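Local structure of 3,4-dihydroxybenzoate decarboxylase (Enterobacter cloacae, 5NY5) at residues Ala77-Ala82 against Ser91-His96; Leu84-Val89 against Asp213-Ile218. The protein probably catalyses the reversible decarboxylation of 3,4-dihydroxybenzoate to catechol as a UbiD-family enzyme that uses prenylated FMN and a metal ion. All coordinates share one frame; numbering follows the deposited sequence.

Contact 1. Residues Ala77-Ala82 against Ser91-His96; sequences ASRERA and SKLAQH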
loop_
_atom_site.group_PDB
_atom_site.type_symbol
_atom_site.label_atom_id
_atom_site.label_comp_id
_atom_site.label_asym_id
_atom_site.label_seq_id
_atom_site.Cartn_x
_atom_site.Cartn_y
_atom_site.Cartn_z
ATOM N N ALA A 77 -36.126 2.083 -23.105
ATOM C CA ALA A 77 -35.858 1.903 -21.678
ATOM C C ALA A 77 -35.914 0.448 -21.236
ATOM O O ALA A 77 -36.428 0.147 -20.158
ATOM C CB ALA A 77 -36.837 2.749 -20.869
ATOM N N SER A 78 -35.386 -0.468 -22.046
ATOM C CA SER A 78 -35.352 -1.887 -21.716
ATOM C C SER A 78 -34.469 -2.634 -22.707
ATOM O O SER A 78 -34.593 -2.445 -23.920
ATOM C CB SER A 78 -36.763 -2.480 -21.713
ATOM O OG SER A 78 -36.724 -3.892 -21.808
ATOM N N ARG A 79 -33.571 -3.480 -22.204
ATOM C CA ARG A 79 -32.736 -4.258 -23.109
ATOM C C ARG A 79 -33.559 -5.312 -23.836
ATOM O O ARG A 79 -33.337 -5.568 -25.024
ATOM C CB ARG A 79 -31.575 -4.902 -22.347
ATOM C CG ARG A 79 -30.706 -5.811 -23.205
ATOM C CD ARG A 79 -29.537 -6.385 -22.426
ATOM N NE ARG A 79 -28.348 -5.546 -22.533
ATOM C CZ ARG A 79 -27.297 -5.838 -23.286
ATOM N NH1 ARG A 79 -27.277 -6.956 -23.995
ATOM N NH2 ARG A 79 -26.263 -5.017 -23.326
ATOM N N GLU A 80 -34.521 -5.921 -23.143
ATOM C CA GLU A 80 -35.415 -6.868 -23.798
ATOM C C GLU A 80 -36.225 -6.182 -24.888
ATOM O O GLU A 80 -36.344 -6.694 -26.007
ATOM C CB GLU A 80 -36.346 -7.520 -22.773
ATOM C CG GLU A 80 -35.713 -8.638 -21.948
ATOM C CD GLU A 80 -34.808 -8.121 -20.843
ATOM O OE1 GLU A 80 -35.028 -6.984 -20.373
ATOM O OE2 GLU A 80 -33.877 -8.854 -20.446
ATOM N N ARG A 81 -36.785 -5.010 -24.578
ATOM C CA ARG A 81 -37.590 -4.292 -25.558
ATOM C C ARG A 81 -36.768 -3.924 -26.785
ATOM O O ARG A 81 -37.240 -4.057 -27.921
ATOM C CB ARG A 81 -38.203 -3.043 -24.922
ATOM C CG ARG A 81 -38.840 -2.093 -25.916
ATOM C CD ARG A 81 -40.065 -1.401 -25.341
ATOM N NE ARG A 81 -39.741 -0.404 -24.328
ATOM C CZ ARG A 81 -39.859 -0.596 -23.018
ATOM N NH1 ARG A 81 -40.295 -1.755 -22.549
ATOM N NH2 ARG A 81 -39.544 0.376 -22.177
ATOM N N ALA A 82 -35.530 -3.471 -26.579
ATOM C CA ALA A 82 -34.670 -3.143 -27.708
ATOM C C ALA A 82 -34.342 -4.381 -28.530
ATOM O O ALA A 82 -34.291 -4.317 -29.764
ATOM C CB ALA A 82 -33.390 -2.470 -27.215
ATOM N N SER A 91 -29.062 -10.894 -24.812
ATOM C CA SER A 91 -27.654 -11.089 -24.483
ATOM C C SER A 91 -26.762 -10.901 -25.702
ATOM O O SER A 91 -25.605 -10.489 -25.563
ATOM C CB SER A 91 -27.440 -12.472 -23.871
ATOM O OG SER A 91 -27.741 -13.495 -24.802
ATOM N N LYS A 92 -27.275 -11.191 -26.895
ATOM C CA LYS A 92 -26.540 -11.003 -28.138
ATOM C C LYS A 92 -26.886 -9.689 -28.825
ATOM O O LYS A 92 -26.562 -9.514 -30.004
ATOM C CB LYS A 92 -26.804 -12.173 -29.087
ATOM C CG LYS A 92 -26.392 -13.524 -28.539
ATOM C CD LYS A 92 -26.660 -14.623 -29.551
ATOM C CE LYS A 92 -26.207 -15.981 -29.037
ATOM N NZ LYS A 92 -26.318 -17.037 -30.083
ATOM N N LEU A 93 -27.527 -8.763 -28.112
ATOM C CA LEU A 93 -27.995 -7.531 -28.739
ATOM C C LEU A 93 -26.835 -6.694 -29.262
ATOM O O LEU A 93 -26.908 -6.138 -30.366
ATOM C CB LEU A 93 -28.834 -6.731 -27.743
ATOM C CG LEU A 93 -29.405 -5.393 -28.205
ATOM C CD1 LEU A 93 -30.194 -5.561 -29.488
ATOM C CD2 LEU A 93 -30.281 -4.798 -27.120
ATOM N N ALA A 94 -25.750 -6.593 -28.490
ATOM C CA ALA A 94 -24.611 -5.797 -28.934
ATOM C C ALA A 94 -23.936 -6.429 -30.144
ATOM O O ALA A 94 -23.445 -5.718 -31.028
ATOM C CB ALA A 94 -23.616 -5.619 -27.789
ATOM N N GLN A 95 -23.906 -7.762 -30.205
ATOM C CA GLN A 95 -23.331 -8.431 -31.366
ATOM C C GLN A 95 -24.182 -8.212 -32.606
ATOM O O GLN A 95 -23.653 -7.937 -33.689
ATOM C CB GLN A 95 -23.174 -9.926 -31.096
ATOM C CG GLN A 95 -22.867 -10.738 -32.347
ATOM C CD GLN A 95 -22.605 -12.200 -32.052
ATOM O OE1 GLN A 95 -23.227 -12.791 -31.168
ATOM N NE2 GLN A 95 -21.673 -12.793 -32.789
ATOM N N HIS A 96 -25.505 -8.331 -32.465
ATOM C CA HIS A 96 -26.392 -8.206 -33.614
ATOM C C HIS A 96 -26.252 -6.843 -34.277
ATOM O O HIS A 96 -26.214 -6.742 -35.509
ATOM C CB HIS A 96 -27.836 -8.452 -33.180
ATOM C CG HIS A 96 -28.818 -8.434 -34.307
ATOM N ND1 HIS A 96 -29.538 -7.309 -34.649
ATOM C CD2 HIS A 96 -29.204 -9.403 -35.168
ATOM C CE1 HIS A 96 -30.325 -7.586 -35.673
ATOM N NE2 HIS A 96 -30.140 -8.851 -36.008
#
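R79 and L93 meet through side chains that both start anti to the backbone N: chi1 is 176° in R79 and 179° in L93. L93 points at helix 79-84, while the chain of R79 reaches 91-96 by its extended length and later bend. They slide past one another in opposite directions, so the CG of R79 lies 4.1 Å from CD2 of L93 while, farther out, NH1 of R79 comes 4.1 Å from CB of L93. The arginine runs straight to CD and bends at chi3 (-92°), which carries its guanidinium alongside the root of the leucine and obliquely past S91, whose CA is 4.2 Å from NH1 of R79. The leucine's CD2 branch is pressed against helix 79-84 itself, 3.8 Å from the backbone O of R79 and 3.9 Å from CB of A82. A82 and L93 are also the pair whose CA atoms come closest, at 8.1 Å, a spacing bridged by one leucine branch and one methyl. The charged end of R79 has two partners: NH1 donates to the backbone O of P90, just ahead of 91-96, and NH2 forms a salt bridge with E336. These bonds probably fix the turn of the guanidinium, while the aliphatic stem lies against the leucine. At the start of helix 79-84, S78 is the N-cap, its OG accepting from N of R81 at 3.0 Å. Both segments belong to the N-terminal UbiD region and hold the starts of two successive helices, 79-84 and 93-101, joined by a short loop; L333 of the long helix 324-346 touches both R79 and L93, while helix 34-42 meets A77 and R81 through Y39.

Contact 2. Residues Leu84-Val89 against Asp213-Ile218; sequences LLLGCV and DPAIYI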
loop_
_atom_site.group_PDB
_atom_site.type_symbol
_atom_site.label_atom_id
_atom_site.label_comp_id
_atom_site.label_asym_id
_atom_site.label_seq_id
_atom_site.Cartn_x
_atom_site.Cartn_y
_atom_site.Cartn_z
ATOM N N LEU A 84 -36.210 -7.105 -28.812
ATOM C CA LEU A 84 -37.421 -7.469 -29.535
ATOM C C LEU A 84 -37.655 -6.537 -30.715
ATOM O O LEU A 84 -38.082 -6.978 -31.789
ATOM C CB LEU A 84 -38.613 -7.449 -28.582
ATOM C CG LEU A 84 -40.016 -7.580 -29.171
ATOM C CD1 LEU A 84 -40.182 -8.908 -29.887
ATOM C CD2 LEU A 84 -41.046 -7.427 -28.070
ATOM N N LEU A 85 -37.367 -5.246 -30.543
ATOM C CA LEU A 85 -37.513 -4.285 -31.626
ATOM C C LEU A 85 -36.518 -4.506 -32.754
ATOM O O LEU A 85 -36.656 -3.875 -33.807
ATOM C CB LEU A 85 -37.364 -2.862 -31.087
ATOM C CG LEU A 85 -38.552 -2.301 -30.309
ATOM C CD1 LEU A 85 -38.162 -1.028 -29.579
ATOM C CD2 LEU A 85 -39.723 -2.045 -31.246
ATOM N N LEU A 86 -35.523 -5.370 -32.565
ATOM C CA LEU A 86 -34.529 -5.639 -33.593
ATOM C C LEU A 86 -34.431 -7.111 -33.965
ATOM O O LEU A 86 -33.652 -7.455 -34.860
ATOM C CB LEU A 86 -33.153 -5.132 -33.144
ATOM C CG LEU A 86 -33.103 -3.661 -32.730
ATOM C CD1 LEU A 86 -31.711 -3.289 -32.249
ATOM C CD2 LEU A 86 -33.533 -2.761 -33.871
ATOM N N GLY A 87 -35.186 -7.985 -33.308
ATOM C CA GLY A 87 -35.216 -9.384 -33.683
ATOM C C GLY A 87 -33.989 -10.173 -33.280
ATOM O O GLY A 87 -33.349 -10.806 -34.123
ATOM N N CYS A 88 -33.652 -10.148 -31.992
ATOM C CA CYS A 88 -32.556 -10.949 -31.464
ATOM C C CYS A 88 -32.745 -11.083 -29.961
ATOM O O CYS A 88 -33.624 -10.455 -29.368
ATOM C CB CYS A 88 -31.194 -10.333 -31.796
ATOM S SG CYS A 88 -30.902 -8.724 -31.040
ATOM N N VAL A 89 -31.908 -11.915 -29.349
ATOM C CA VAL A 89 -31.970 -12.142 -27.907
ATOM C C VAL A 89 -31.233 -11.010 -27.201
ATOM O O VAL A 89 -30.290 -10.441 -27.767
ATOM C CB VAL A 89 -31.397 -13.517 -27.534
ATOM C CG1 VAL A 89 -32.162 -14.617 -28.253
ATOM C CG2 VAL A 89 -29.918 -13.591 -27.866
ATOM N N ASP A 213 -37.806 5.254 -36.049
ATOM C CA ASP A 213 -37.533 3.840 -35.873
ATOM C C ASP A 213 -36.460 3.671 -34.797
ATOM O O ASP A 213 -35.408 4.319 -34.874
ATOM C CB ASP A 213 -37.061 3.242 -37.202
ATOM C CG ASP A 213 -36.971 1.723 -37.183
ATOM O OD1 ASP A 213 -37.037 1.114 -36.098
ATOM O OD2 ASP A 213 -36.820 1.131 -38.271
ATOM N N PRO A 214 -36.698 2.852 -33.771
ATOM C CA PRO A 214 -35.640 2.597 -32.781
ATOM C C PRO A 214 -34.331 2.152 -33.401
ATOM O O PRO A 214 -33.264 2.421 -32.835
ATOM C CB PRO A 214 -36.253 1.504 -31.901
ATOM C CG PRO A 214 -37.712 1.758 -31.978
ATOM C CD PRO A 214 -37.983 2.255 -33.371
ATOM N N ALA A 215 -34.378 1.489 -34.560
ATOM C CA ALA A 215 -33.149 1.115 -35.248
ATOM C C ALA A 215 -32.314 2.342 -35.593
ATOM O O ALA A 215 -31.080 2.292 -35.555
ATOM C CB ALA A 215 -33.475 0.317 -36.509
ATOM N N ILE A 216 -32.967 3.456 -35.921
ATOM C CA ILE A 216 -32.228 4.673 -36.240
ATOM C C ILE A 216 -31.583 5.247 -34.986
ATOM O O ILE A 216 -30.383 5.545 -34.968
ATOM C CB ILE A 216 -33.150 5.700 -36.921
ATOM C CG1 ILE A 216 -33.671 5.152 -38.251
ATOM C CG2 ILE A 216 -32.415 7.010 -37.127
ATOM C CD1 ILE A 216 -34.502 6.140 -39.043
ATOM N N TYR A 217 -32.369 5.411 -33.921
ATOM C CA TYR A 217 -31.834 5.951 -32.674
ATOM C C TYR A 217 -30.675 5.108 -32.155
ATOM O O TYR A 217 -29.669 5.647 -31.682
ATOM C CB TYR A 217 -32.942 6.033 -31.625
ATOM C CG TYR A 217 -33.740 7.316 -31.640
ATOM C CD1 TYR A 217 -33.108 8.551 -31.633
ATOM C CD2 TYR A 217 -35.127 7.291 -31.653
ATOM C CE1 TYR A 217 -33.836 9.725 -31.637
ATOM C CE2 TYR A 217 -35.862 8.459 -31.660
ATOM C CZ TYR A 217 -35.214 9.672 -31.653
ATOM O OH TYR A 217 -35.946 10.833 -31.661
ATOM N N ILE A 218 -30.797 3.784 -32.243
ATOM C CA ILE A 218 -29.779 2.899 -31.687
ATOM C C ILE A 218 -28.534 2.900 -32.564
ATOM O O ILE A 218 -27.408 3.034 -32.070
ATOM C CB ILE A 218 -30.347 1.479 -31.513
ATOM C CG1 ILE A 218 -31.453 1.476 -30.456
ATOM C CG2 ILE A 218 -29.246 0.501 -31.145
ATOM C CD1 ILE A 218 -32.212 0.173 -30.372
#
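L85 and L86, two consecutive leucines of 84-89, press separate bumps against the start of helix 214-219. L85 points at the pyrrolidine ring of P214 and crosses it at about a right angle, its CD1 methyl resting 3.7 Å from CG and 3.9 Å from CB of the proline. L86 divides its branches between two residues of the helix. Its CD2 lies over A215, 4.1 Å from the CB, where the small side chain lets the methyl come equally near the CA; its CD1 meets CD1 of I218 tip to tip at 4.0 Å. The fork of L86 thus spans the shallow place at A215 and the projecting end of I218. A215 and I218 are three residues apart, which puts them on neighbouring turns of the same helix face. In L86 the CG stands anti to the carbonyl carbon (chi1 -54°), swinging the fork across to the helix although its CB does not point there. The helix start is fixed by D213 as N-cap: its OD1 accepts from N of A215 at 3.1 Å, met from well above the carboxylate plane, and also pairs with R241. R241 donates to the backbone O of L85 as well, so one arginine ties both sides of the interface together at its polar margin. All five touching residues are buried, and what meets directly is carbon alone: methyls, the proline ring and the CA of A215. The fit rests on apolar burial and shape, with the charges of D213 and R241 kept to its border.

How the contacts relate
Contacts 1 and 2 have centres about 8 Å apart, and their segments alternate along the chain: 77-82, 84-89, 91-96 and, much later, 213-218. The first three belong to one helix-loop-helix of the N-terminal UbiD region, with contact 1 joining its two helices and contact 2 fastening its loop to helix 214-219 in the Rift-related, flavin-binding region. The two meet where CD1 of L93 lies 3.9 Å from CD1 of L86, and where L93 and H96 both pack on C88. L86 packs on I218, whose side chain is about 4 Å from that of F222. F222 binds prenylated FMN, absent from this chain, so the contacts probably connect this helical unit to the cofactor pocket's border.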